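Local structure of transcriptional regulator AefR (Pseudomonas syringae pv. tomato, 3CDL) at residues Y76-L86 with W137-L147; L86-M94 with M159-A167. The protein probably binds regulatory DNA through an N-terminal helix-turn-helix domain and controls transcription as a TetR-family regulator. All coordinates share one frame; numbering follows the deposited sequence. Where two conformers were deposited one is given.

Contact 1 of 2, residues Y76-L86 with W137-L147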
loop_
_atom_site.group_PDB
_atom_site.type_symbol
_atom_site.label_atom_id
_atom_site.label_comp_id
_atom_site.label_asym_id
_atom_site.label_seq_id
_atom_site.Cartn_x
_atom_site.Cartn_y
_atom_site.Cartn_z
ATOM N N TYR B 76 -26.032 5.048 -7.695
ATOM C CA TYR B 76 -26.733 3.777 -7.834
ATOM C C TYR B 76 -28.025 3.979 -8.596
ATOM O O TYR B 76 -28.756 4.948 -8.365
ATOM C CB TYR B 76 -26.982 3.092 -6.471
ATOM C CG TYR B 76 -27.955 1.910 -6.517
ATOM C CD1 TYR B 76 -27.548 0.655 -6.965
ATOM C CD2 TYR B 76 -29.290 2.058 -6.115
ATOM C CE1 TYR B 76 -28.437 -0.424 -7.021
ATOM C CE2 TYR B 76 -30.185 0.980 -6.163
ATOM C CZ TYR B 76 -29.752 -0.253 -6.617
ATOM O OH TYR B 76 -30.632 -1.315 -6.674
ATOM N N ARG B 77 -28.304 3.049 -9.501
ATOM C CA ARG B 77 -29.420 3.201 -10.406
ATOM C C ARG B 77 -30.465 2.127 -10.206
ATOM O O ARG B 77 -30.120 0.961 -10.043
ATOM C CB ARG B 77 -28.937 3.217 -11.856
ATOM C CG ARG B 77 -28.387 4.565 -12.303
ATOM C CD ARG B 77 -28.141 4.574 -13.801
ATOM N NE ARG B 77 -26.889 5.250 -14.125
ATOM C CZ ARG B 77 -25.690 4.670 -14.099
ATOM N NH1 ARG B 77 -25.565 3.388 -13.765
ATOM N NH2 ARG B 77 -24.610 5.379 -14.405
ATOM N N PRO B 78 -31.752 2.529 -10.250
ATOM C CA PRO B 78 -32.947 1.736 -10.066
ATOM C C PRO B 78 -32.700 0.268 -10.382
ATOM O O PRO B 78 -32.396 -0.504 -9.477
ATOM C CB PRO B 78 -33.918 2.358 -11.090
ATOM C CG PRO B 78 -33.236 3.703 -11.554
ATOM C CD PRO B 78 -32.118 3.912 -10.587
ATOM N N LEU B 79 -32.840 -0.106 -11.651
ATOM C CA LEU B 79 -32.409 -1.416 -12.120
ATOM C C LEU B 79 -31.915 -1.345 -13.567
ATOM O O LEU B 79 -32.629 -1.657 -14.521
ATOM C CB LEU B 79 -33.470 -2.514 -11.913
ATOM C CG LEU B 79 -32.962 -3.913 -11.490
ATOM C CD1 LEU B 79 -34.042 -4.711 -10.719
ATOM C CD2 LEU B 79 -32.363 -4.752 -12.652
ATOM N N VAL B 80 -30.701 -0.824 -13.691
ATOM C CA VAL B 80 -29.740 -1.278 -14.677
ATOM C C VAL B 80 -28.958 -2.312 -13.868
ATOM O O VAL B 80 -28.930 -2.230 -12.630
ATOM C CB VAL B 80 -28.848 -0.110 -15.197
ATOM C CG1 VAL B 80 -28.616 0.934 -14.114
ATOM C CG2 VAL B 80 -27.524 -0.620 -15.735
ATOM N N SER B 81 -28.363 -3.300 -14.536
ATOM C CA SER B 81 -27.683 -4.382 -13.818
ATOM C C SER B 81 -26.531 -3.843 -12.997
ATOM O O SER B 81 -25.804 -2.957 -13.455
ATOM C CB SER B 81 -27.178 -5.474 -14.766
ATOM O OG SER B 81 -26.044 -5.035 -15.483
ATOM N N LEU B 82 -26.394 -4.375 -11.781
ATOM C CA LEU B 82 -25.255 -4.104 -10.903
ATOM C C LEU B 82 -23.935 -4.199 -11.662
ATOM O O LEU B 82 -23.091 -3.311 -11.568
ATOM C CB LEU B 82 -25.220 -5.097 -9.733
ATOM C CG LEU B 82 -26.343 -5.089 -8.702
ATOM C CD1 LEU B 82 -26.039 -6.119 -7.624
ATOM C CD2 LEU B 82 -26.539 -3.700 -8.090
ATOM N N ARG B 83 -23.785 -5.287 -12.412
ATOM C CA ARG B 83 -22.626 -5.510 -13.250
ATOM C C ARG B 83 -22.319 -4.280 -14.113
ATOM O O ARG B 83 -21.257 -3.666 -13.974
ATOM C CB ARG B 83 -22.865 -6.749 -14.120
ATOM C CG ARG B 83 -21.687 -7.135 -14.967
ATOM C CD ARG B 83 -21.826 -8.539 -15.487
ATOM N NE ARG B 83 -20.499 -9.067 -15.785
ATOM C CZ ARG B 83 -19.824 -9.913 -15.011
ATOM N NH1 ARG B 83 -18.621 -10.304 -15.396
ATOM N NH2 ARG B 83 -20.341 -10.377 -13.873
ATOM N N GLU B 84 -23.267 -3.909 -14.973
ATOM C CA GLU B 84 -23.070 -2.815 -15.924
ATOM C C GLU B 84 -22.611 -1.541 -15.225
ATOM O O GLU B 84 -21.584 -0.966 -15.589
ATOM C CB GLU B 84 -24.353 -2.551 -16.713
ATOM C CG GLU B 84 -24.124 -1.784 -17.994
ATOM C CD GLU B 84 -25.337 -0.984 -18.416
ATOM O OE1 GLU B 84 -26.377 -1.596 -18.776
ATOM O OE2 GLU B 84 -25.248 0.267 -18.381
ATOM N N GLN B 85 -23.372 -1.116 -14.217
ATOM C CA GLN B 85 -23.045 0.082 -13.446
ATOM C C GLN B 85 -21.777 -0.047 -12.605
ATOM O O GLN B 85 -21.020 0.900 -12.512
ATOM C CB GLN B 85 -24.237 0.559 -12.595
ATOM C CG GLN B 85 -24.807 -0.427 -11.565
ATOM C CD GLN B 85 -26.151 0.040 -10.989
ATOM O OE1 GLN B 85 -26.250 1.124 -10.413
ATOM N NE2 GLN B 85 -27.185 -0.777 -11.145
ATOM N N LEU B 86 -21.526 -1.209 -12.012
ATOM C CA LEU B 86 -20.296 -1.388 -11.235
ATOM C C LEU B 86 -19.060 -1.472 -12.139
ATOM O O LEU B 86 -17.986 -1.026 -11.769
ATOM C CB LEU B 86 -20.393 -2.590 -10.264
ATOM C CG LEU B 86 -19.186 -2.928 -9.361
ATOM C CD1 LEU B 86 -18.580 -1.711 -8.653
ATOM C CD2 LEU B 86 -19.532 -4.017 -8.355
ATOM N N TRP B 137 -22.479 3.837 -3.023
ATOM C CA TRP B 137 -23.148 2.920 -3.932
ATOM C C TRP B 137 -23.529 1.614 -3.240
ATOM O O TRP B 137 -24.690 1.202 -3.302
ATOM C CB TRP B 137 -22.226 2.639 -5.118
ATOM C CG TRP B 137 -22.844 1.864 -6.245
ATOM C CD1 TRP B 137 -23.593 2.362 -7.287
ATOM C CD2 TRP B 137 -22.742 0.455 -6.464
ATOM N NE1 TRP B 137 -23.965 1.340 -8.128
ATOM C CE2 TRP B 137 -23.447 0.162 -7.649
ATOM C CE3 TRP B 137 -22.118 -0.591 -5.771
ATOM C CZ2 TRP B 137 -23.557 -1.132 -8.148
ATOM C CZ3 TRP B 137 -22.219 -1.876 -6.274
ATOM C CH2 TRP B 137 -22.938 -2.136 -7.448
ATOM N N ILE B 138 -22.550 0.974 -2.586
ATOM C CA ILE B 138 -22.779 -0.285 -1.867
ATOM C C ILE B 138 -23.964 -0.172 -0.905
ATOM O O ILE B 138 -24.828 -1.046 -0.888
ATOM C CB ILE B 138 -21.480 -0.804 -1.143
ATOM C CG1 ILE B 138 -20.442 -1.281 -2.161
ATOM C CG2 ILE B 138 -21.788 -1.942 -0.176
ATOM C CD1 ILE B 138 -18.986 -1.111 -1.713
ATOM N N ARG B 139 -23.992 0.905 -0.118
ATOM C CA ARG B 139 -25.103 1.233 0.779
ATOM C C ARG B 139 -26.429 1.367 0.021
ATOM O O ARG B 139 -27.445 0.829 0.458
ATOM C CB ARG B 139 -24.787 2.517 1.564
ATOM C CG ARG B 139 -25.909 3.043 2.472
ATOM C CD ARG B 139 -25.407 3.985 3.592
ATOM N NE ARG B 139 -24.118 4.595 3.278
ATOM C CZ ARG B 139 -22.999 4.396 3.972
ATOM N NH1 ARG B 139 -21.862 4.976 3.576
ATOM N NH2 ARG B 139 -23.013 3.625 5.059
ATOM N N ALA B 140 -26.424 2.077 -1.108
ATOM C CA ALA B 140 -27.631 2.192 -1.936
ATOM C C ALA B 140 -28.093 0.833 -2.499
ATOM O O ALA B 140 -29.278 0.476 -2.394
ATOM C CB ALA B 140 -27.419 3.197 -3.049
ATOM N N ALA B 141 -27.147 0.081 -3.073
ATOM C CA ALA B 141 -27.391 -1.259 -3.617
ATOM C C ALA B 141 -27.973 -2.198 -2.558
ATOM O O ALA B 141 -28.874 -3.010 -2.849
ATOM C CB ALA B 141 -26.110 -1.828 -4.201
ATOM N N GLN B 142 -27.465 -2.061 -1.330
ATOM C CA GLN B 142 -27.964 -2.823 -0.181
ATOM C C GLN B 142 -29.404 -2.482 0.209
ATOM O O GLN B 142 -30.197 -3.392 0.458
ATOM C CB GLN B 142 -27.033 -2.671 1.023
ATOM C CG GLN B 142 -25.916 -3.688 1.085
ATOM C CD GLN B 142 -24.861 -3.345 2.124
ATOM O OE1 GLN B 142 -23.732 -3.827 2.047
ATOM N NE2 GLN B 142 -25.214 -2.507 3.096
ATOM N N LYS B 143 -29.742 -1.189 0.266
ATOM C CA LYS B 143 -31.109 -0.772 0.587
ATOM C C LYS B 143 -32.125 -1.327 -0.411
ATOM O O LYS B 143 -33.272 -1.616 -0.053
ATOM C CB LYS B 143 -31.240 0.758 0.659
ATOM C CG LYS B 143 -31.108 1.369 2.064
ATOM C CD LYS B 143 -32.196 0.877 3.037
ATOM C CE LYS B 143 -33.527 1.588 2.847
ATOM N NZ LYS B 143 -33.530 2.957 3.440
ATOM N N ASP B 144 -31.697 -1.491 -1.661
ATOM C CA ASP B 144 -32.583 -2.003 -2.701
ATOM C C ASP B 144 -32.618 -3.537 -2.694
ATOM O O ASP B 144 -33.306 -4.165 -3.511
ATOM C CB ASP B 144 -32.164 -1.454 -4.062
ATOM C CG ASP B 144 -33.293 -1.464 -5.070
ATOM O OD1 ASP B 144 -34.447 -1.159 -4.708
ATOM O OD2 ASP B 144 -33.027 -1.776 -6.244
ATOM N N GLY B 145 -31.873 -4.126 -1.757
ATOM C CA GLY B 145 -31.850 -5.567 -1.540
ATOM C C GLY B 145 -31.175 -6.350 -2.644
ATOM O O GLY B 145 -31.580 -7.479 -2.928
ATOM N N ARG B 146 -30.144 -5.755 -3.258
ATOM C CA ARG B 146 -29.398 -6.396 -4.347
ATOM C C ARG B 146 -28.006 -6.815 -3.933
ATOM O O ARG B 146 -27.338 -7.600 -4.621
ATOM C CB ARG B 146 -29.335 -5.495 -5.577
ATOM C CG ARG B 146 -30.615 -5.583 -6.428
ATOM C CD ARG B 146 -30.293 -5.553 -7.911
ATOM N NE ARG B 146 -30.308 -4.183 -8.417
ATOM C CZ ARG B 146 -29.958 -3.815 -9.650
ATOM N NH1 ARG B 146 -30.030 -2.525 -9.989
ATOM N NH2 ARG B 146 -29.530 -4.718 -10.536
ATOM N N LEU B 147 -27.568 -6.276 -2.806
ATOM C CA LEU B 147 -26.284 -6.630 -2.237
ATOM C C LEU B 147 -26.499 -7.143 -0.831
ATOM O O LEU B 147 -27.497 -6.831 -0.189
ATOM C CB LEU B 147 -25.324 -5.448 -2.225
ATOM C CG LEU B 147 -24.471 -5.088 -3.438
ATOM C CD1 LEU B 147 -23.425 -4.107 -2.964
ATOM C CD2 LEU B 147 -23.810 -6.315 -4.129
#
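The guanidinium of Arg146 lies sandwiched between two leucines: Leu79 CG sits 3.4 Å above one face and Leu82 CD2 lies over the opposite face. The arginine chain bends at chi2 and chi3 (chi3 -91°) to bring the group there. In the guanidinium plane NH1 donates to Val80 O at 2.9 Å (N-H...O 160°), while NE bonds weakly to Tyr76 OH. That hydroxyl donates to Asp144 OD2, modelled at a very short 2.5 Å whose exact value is doubtful. The Tyr76 ring has one face against the backbone of helix 137-143, Ala141 CA making a CH-pi contact 3.9 Å from its centroid. Its edge points at the face of the Trp137 five-membered ring, planes 71° apart, a T-shaped pair. Arg77 N binds Gln85 OE1 in the carbonyl plane, on a lone pair, whereas Trp137 NE1 donates to it from above that plane at 3.2 Å. Leu86 CB and Leu82 CD2 close on the six-membered ring of Trp137. The contact joins the start of helix 82-97 and its leading loop to the nearly antiparallel helix 133-143; Met159 of helix 152-167 touches Leu86, and helix 181-199 touches Leu86 through Phe195 and Leu147 through Leu196 and Tyr199.

Contact 2 of 2, residues L86-M94 with M159-A167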
loop_
_atom_site.group_PDB
_atom_site.type_symbol
_atom_site.label_atom_id
_atom_site.label_comp_id
_atom_site.label_asym_id
_atom_site.label_seq_id
_atom_site.Cartn_x
_atom_site.Cartn_y
_atom_site.Cartn_z
ATOM N N LEU B 86 -21.526 -1.209 -12.012
ATOM C CA LEU B 86 -20.296 -1.388 -11.235
ATOM C C LEU B 86 -19.060 -1.472 -12.139
ATOM O O LEU B 86 -17.986 -1.026 -11.769
ATOM C CB LEU B 86 -20.393 -2.590 -10.264
ATOM C CG LEU B 86 -19.186 -2.928 -9.361
ATOM C CD1 LEU B 86 -18.580 -1.711 -8.653
ATOM C CD2 LEU B 86 -19.532 -4.017 -8.355
ATOM N N LEU B 87 -19.218 -2.031 -13.330
ATOM C CA LEU B 87 -18.137 -2.004 -14.317
ATOM C C LEU B 87 -17.680 -0.561 -14.498
ATOM O O LEU B 87 -16.502 -0.267 -14.304
ATOM C CB LEU B 87 -18.577 -2.588 -15.669
ATOM C CG LEU B 87 -17.706 -3.670 -16.332
ATOM C CD1 LEU B 87 -18.085 -3.809 -17.800
ATOM C CD2 LEU B 87 -16.179 -3.487 -16.167
ATOM N N GLU B 88 -18.637 0.315 -14.822
ATOM C CA GLU B 88 -18.460 1.751 -14.983
ATOM C C GLU B 88 -17.787 2.468 -13.803
ATOM O O GLU B 88 -17.000 3.393 -14.002
ATOM C CB GLU B 88 -19.830 2.375 -15.182
ATOM C CG GLU B 88 -19.971 3.223 -16.389
ATOM C CD GLU B 88 -21.420 3.625 -16.615
ATOM O OE1 GLU B 88 -21.984 3.298 -17.687
ATOM O OE2 GLU B 88 -22.009 4.253 -15.705
ATOM N N LEU B 89 -18.113 2.062 -12.575
ATOM C CA LEU B 89 -17.495 2.652 -11.392
ATOM C C LEU B 89 -16.021 2.281 -11.386
ATOM O O LEU B 89 -15.139 3.118 -11.192
ATOM C CB LEU B 89 -18.144 2.124 -10.098
ATOM C CG LEU B 89 -19.356 2.837 -9.478
ATOM C CD1 LEU B 89 -20.664 2.337 -10.075
ATOM C CD2 LEU B 89 -19.383 2.676 -7.949
ATOM N N LEU B 90 -15.771 0.995 -11.585
ATOM C CA LEU B 90 -14.429 0.456 -11.522
ATOM C C LEU B 90 -13.545 1.098 -12.589
ATOM O O LEU B 90 -12.366 1.371 -12.341
ATOM C CB LEU B 90 -14.492 -1.061 -11.674
ATOM C CG LEU B 90 -14.594 -1.943 -10.427
ATOM C CD1 LEU B 90 -14.673 -1.186 -9.102
ATOM C CD2 LEU B 90 -15.689 -3.022 -10.573
ATOM N N TRP B 91 -14.107 1.354 -13.762
ATOM C CA TRP B 91 -13.351 2.045 -14.785
ATOM C C TRP B 91 -13.000 3.475 -14.421
ATOM O O TRP B 91 -11.857 3.892 -14.619
ATOM C CB TRP B 91 -14.006 1.954 -16.164
ATOM C CG TRP B 91 -13.544 0.747 -16.935
ATOM C CD1 TRP B 91 -14.303 -0.313 -17.299
ATOM C CD2 TRP B 91 -12.206 0.457 -17.389
ATOM N NE1 TRP B 91 -13.548 -1.231 -17.988
ATOM C CE2 TRP B 91 -12.255 -0.789 -18.051
ATOM C CE3 TRP B 91 -10.979 1.130 -17.309
ATOM C CZ2 TRP B 91 -11.128 -1.379 -18.634
ATOM C CZ3 TRP B 91 -9.854 0.541 -17.891
ATOM C CH2 TRP B 91 -9.940 -0.705 -18.541
ATOM N N GLY B 92 -13.966 4.227 -13.898
ATOM C CA GLY B 92 -13.686 5.556 -13.328
ATOM C C GLY B 92 -12.476 5.568 -12.389
ATOM O O GLY B 92 -11.512 6.308 -12.610
ATOM N N LYS B 93 -12.512 4.738 -11.350
ATOM C CA LYS B 93 -11.376 4.629 -10.442
ATOM C C LYS B 93 -10.083 4.151 -11.120
ATOM O O LYS B 93 -9.007 4.568 -10.722
ATOM C CB LYS B 93 -11.712 3.727 -9.256
ATOM C CG LYS B 93 -10.689 3.740 -8.098
ATOM C CD LYS B 93 -10.384 5.162 -7.591
ATOM C CE LYS B 93 -9.956 5.227 -6.128
ATOM N NZ LYS B 93 -8.943 4.180 -5.667
HETATM N N MSE B 94 -10.175 3.289 -12.134
HETATM C CA MSE B 94 -8.980 2.804 -12.815
HETATM C C MSE B 94 -8.341 3.877 -13.709
HETATM O O MSE B 94 -7.124 3.982 -13.793
HETATM C CB MSE B 94 -9.283 1.536 -13.609
HETATM C CG MSE B 94 -8.102 0.979 -14.407
HETATM SE SE MSE B 94 -6.519 0.496 -13.283
HETATM C CE MSE B 94 -7.296 -1.034 -12.356
HETATM N N MSE B 159 -13.098 -3.815 -2.534
HETATM C CA MSE B 159 -13.329 -3.324 -3.890
HETATM C C MSE B 159 -12.091 -2.569 -4.381
HETATM O O MSE B 159 -11.549 -2.860 -5.428
HETATM C CB MSE B 159 -14.558 -2.401 -3.903
HETATM C CG MSE B 159 -15.528 -2.637 -5.054
HETATM SE SE MSE B 159 -16.869 -1.221 -5.287
HETATM C CE MSE B 159 -18.466 -2.300 -5.332
ATOM N N HIS B 160 -11.676 -1.577 -3.588
ATOM C CA HIS B 160 -10.538 -0.717 -3.883
ATOM C C HIS B 160 -9.209 -1.444 -3.930
ATOM O O HIS B 160 -8.391 -1.171 -4.822
ATOM C CB HIS B 160 -10.474 0.441 -2.894
ATOM C CG HIS B 160 -11.307 1.609 -3.308
ATOM N ND1 HIS B 160 -12.447 1.995 -2.628
ATOM C CD2 HIS B 160 -11.178 2.470 -4.348
ATOM C CE1 HIS B 160 -12.974 3.057 -3.218
ATOM N NE2 HIS B 160 -12.233 3.360 -4.273
ATOM N N ALA B 161 -9.018 -2.360 -2.972
ATOM C CA ALA B 161 -7.865 -3.261 -2.891
ATOM C C ALA B 161 -7.670 -4.110 -4.135
ATOM O O ALA B 161 -6.554 -4.378 -4.549
ATOM C CB ALA B 161 -8.017 -4.198 -1.666
ATOM N N LEU B 162 -8.759 -4.566 -4.719
ATOM C CA LEU B 162 -8.662 -5.411 -5.906
ATOM C C LEU B 162 -8.077 -4.667 -7.110
ATOM O O LEU B 162 -7.538 -5.303 -7.982
ATOM C CB LEU B 162 -10.025 -6.043 -6.230
ATOM C CG LEU B 162 -10.351 -7.485 -5.749
ATOM C CD1 LEU B 162 -9.188 -8.222 -5.054
ATOM C CD2 LEU B 162 -11.679 -7.604 -4.949
ATOM N N LEU B 163 -8.156 -3.326 -7.108
ATOM C CA LEU B 163 -7.606 -2.438 -8.161
ATOM C C LEU B 163 -6.254 -1.848 -7.780
ATOM O O LEU B 163 -5.306 -1.875 -8.549
ATOM C CB LEU B 163 -8.580 -1.284 -8.436
ATOM C CG LEU B 163 -9.649 -1.382 -9.550
ATOM C CD1 LEU B 163 -10.452 -2.646 -9.501
ATOM C CD2 LEU B 163 -10.585 -0.147 -9.577
ATOM N N LYS B 164 -6.180 -1.318 -6.566
ATOM C CA LYS B 164 -5.005 -0.634 -6.069
ATOM C C LYS B 164 -3.820 -1.577 -6.002
ATOM O O LYS B 164 -2.713 -1.154 -6.149
ATOM C CB LYS B 164 -5.299 -0.046 -4.695
ATOM C CG LYS B 164 -5.850 1.398 -4.674
ATOM C CD LYS B 164 -7.031 1.579 -3.686
ATOM C CE LYS B 164 -6.763 2.672 -2.661
ATOM N NZ LYS B 164 -5.647 2.210 -1.785
ATOM N N SER B 165 -4.065 -2.867 -5.806
ATOM C CA SER B 165 -2.980 -3.836 -5.580
ATOM C C SER B 165 -2.177 -4.072 -6.857
ATOM O O SER B 165 -1.044 -4.560 -6.806
ATOM C CB SER B 165 -3.525 -5.152 -5.019
ATOM O OG SER B 165 -4.413 -5.784 -5.935
ATOM N N PHE B 166 -2.768 -3.684 -7.983
ATOM C CA PHE B 166 -2.136 -3.749 -9.309
ATOM C C PHE B 166 -1.819 -2.365 -9.870
ATOM O O PHE B 166 -0.805 -2.169 -10.539
ATOM C CB PHE B 166 -3.051 -4.466 -10.330
ATOM C CG PHE B 166 -3.327 -5.903 -9.989
ATOM C CD1 PHE B 166 -2.329 -6.878 -10.145
ATOM C CD2 PHE B 166 -4.579 -6.285 -9.480
ATOM C CE1 PHE B 166 -2.577 -8.206 -9.825
ATOM C CE2 PHE B 166 -4.837 -7.604 -9.150
ATOM C CZ PHE B 166 -3.842 -8.564 -9.320
ATOM N N ALA B 167 -2.717 -1.413 -9.631
ATOM C CA ALA B 167 -2.642 -0.141 -10.310
ATOM C C ALA B 167 -2.284 1.026 -9.381
ATOM O O ALA B 167 -2.271 2.194 -9.804
ATOM C CB ALA B 167 -3.935 0.119 -11.054
#
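Leu86 turns CG anti to its backbone N, and its methyls meet the end of selenomethionine Met159 tip to tip; CD1 lies 3.4 Å from CE in one of two deposited conformers of Met159, an approach that is doubtful in detail. Met94, also a selenomethionine, starts out in the same way but then bends at chi2 and chi3 (60° and 69°), which folds CE back to 3.7 Å from Leu163 CG and sets SE 3.4 Å from Ala167 CB. Between these two ends Leu163 points toward the 86-94 helix and wedges CD2 against Leu90, 3.6 Å from Leu90 O. On the flank, Lys93 crosses the His160 side chain at about a right angle, its CE 3.5 Å from His160 NE2. The second lysine, Lys164, brings its CD close to the Lys93 amine, while the two NZ atoms stay 5.5 Å apart. His160 also stacks on Phe134 of helix 133-143. The leucines, the selenomethionines and Ala167 make the apolar contacts of the interface, and the segment axes run 10.8 Å apart at closest approach with a crossing angle of -38°. Phe166 stacks on Phe154 of the second subunit, so helix 152-167 takes part in the dimer interface as well. This is helix-helix packing in the all-helical C-terminal domain characteristic of TetR-family regulators.

In the fold
Contacts 1 and 2 lie with centres about 16 Å apart on successive parts of helix 82-97 and share Leu86. Along the chain their segments alternate: 76-86, 86-94, 137-147, then 159-167, so helix 82-97 pairs first with helix 133-143 and then with helix 152-167, which follow each other in sequence. The two sites are in direct touch, as Arg77 NH2 forms a salt bridge with Glu88 OE2 and Trp137 CG packs 3.9 Å from Leu89 CD2. Contact 1 is partly buried, its centre about 23 Å from the chain centre; contact 2 is buried, about 11 Å from it. Together they tie three helices into one C-terminal bundle; helix 152-167, through contact 2, also faces the second subunit, which does not touch contact 1.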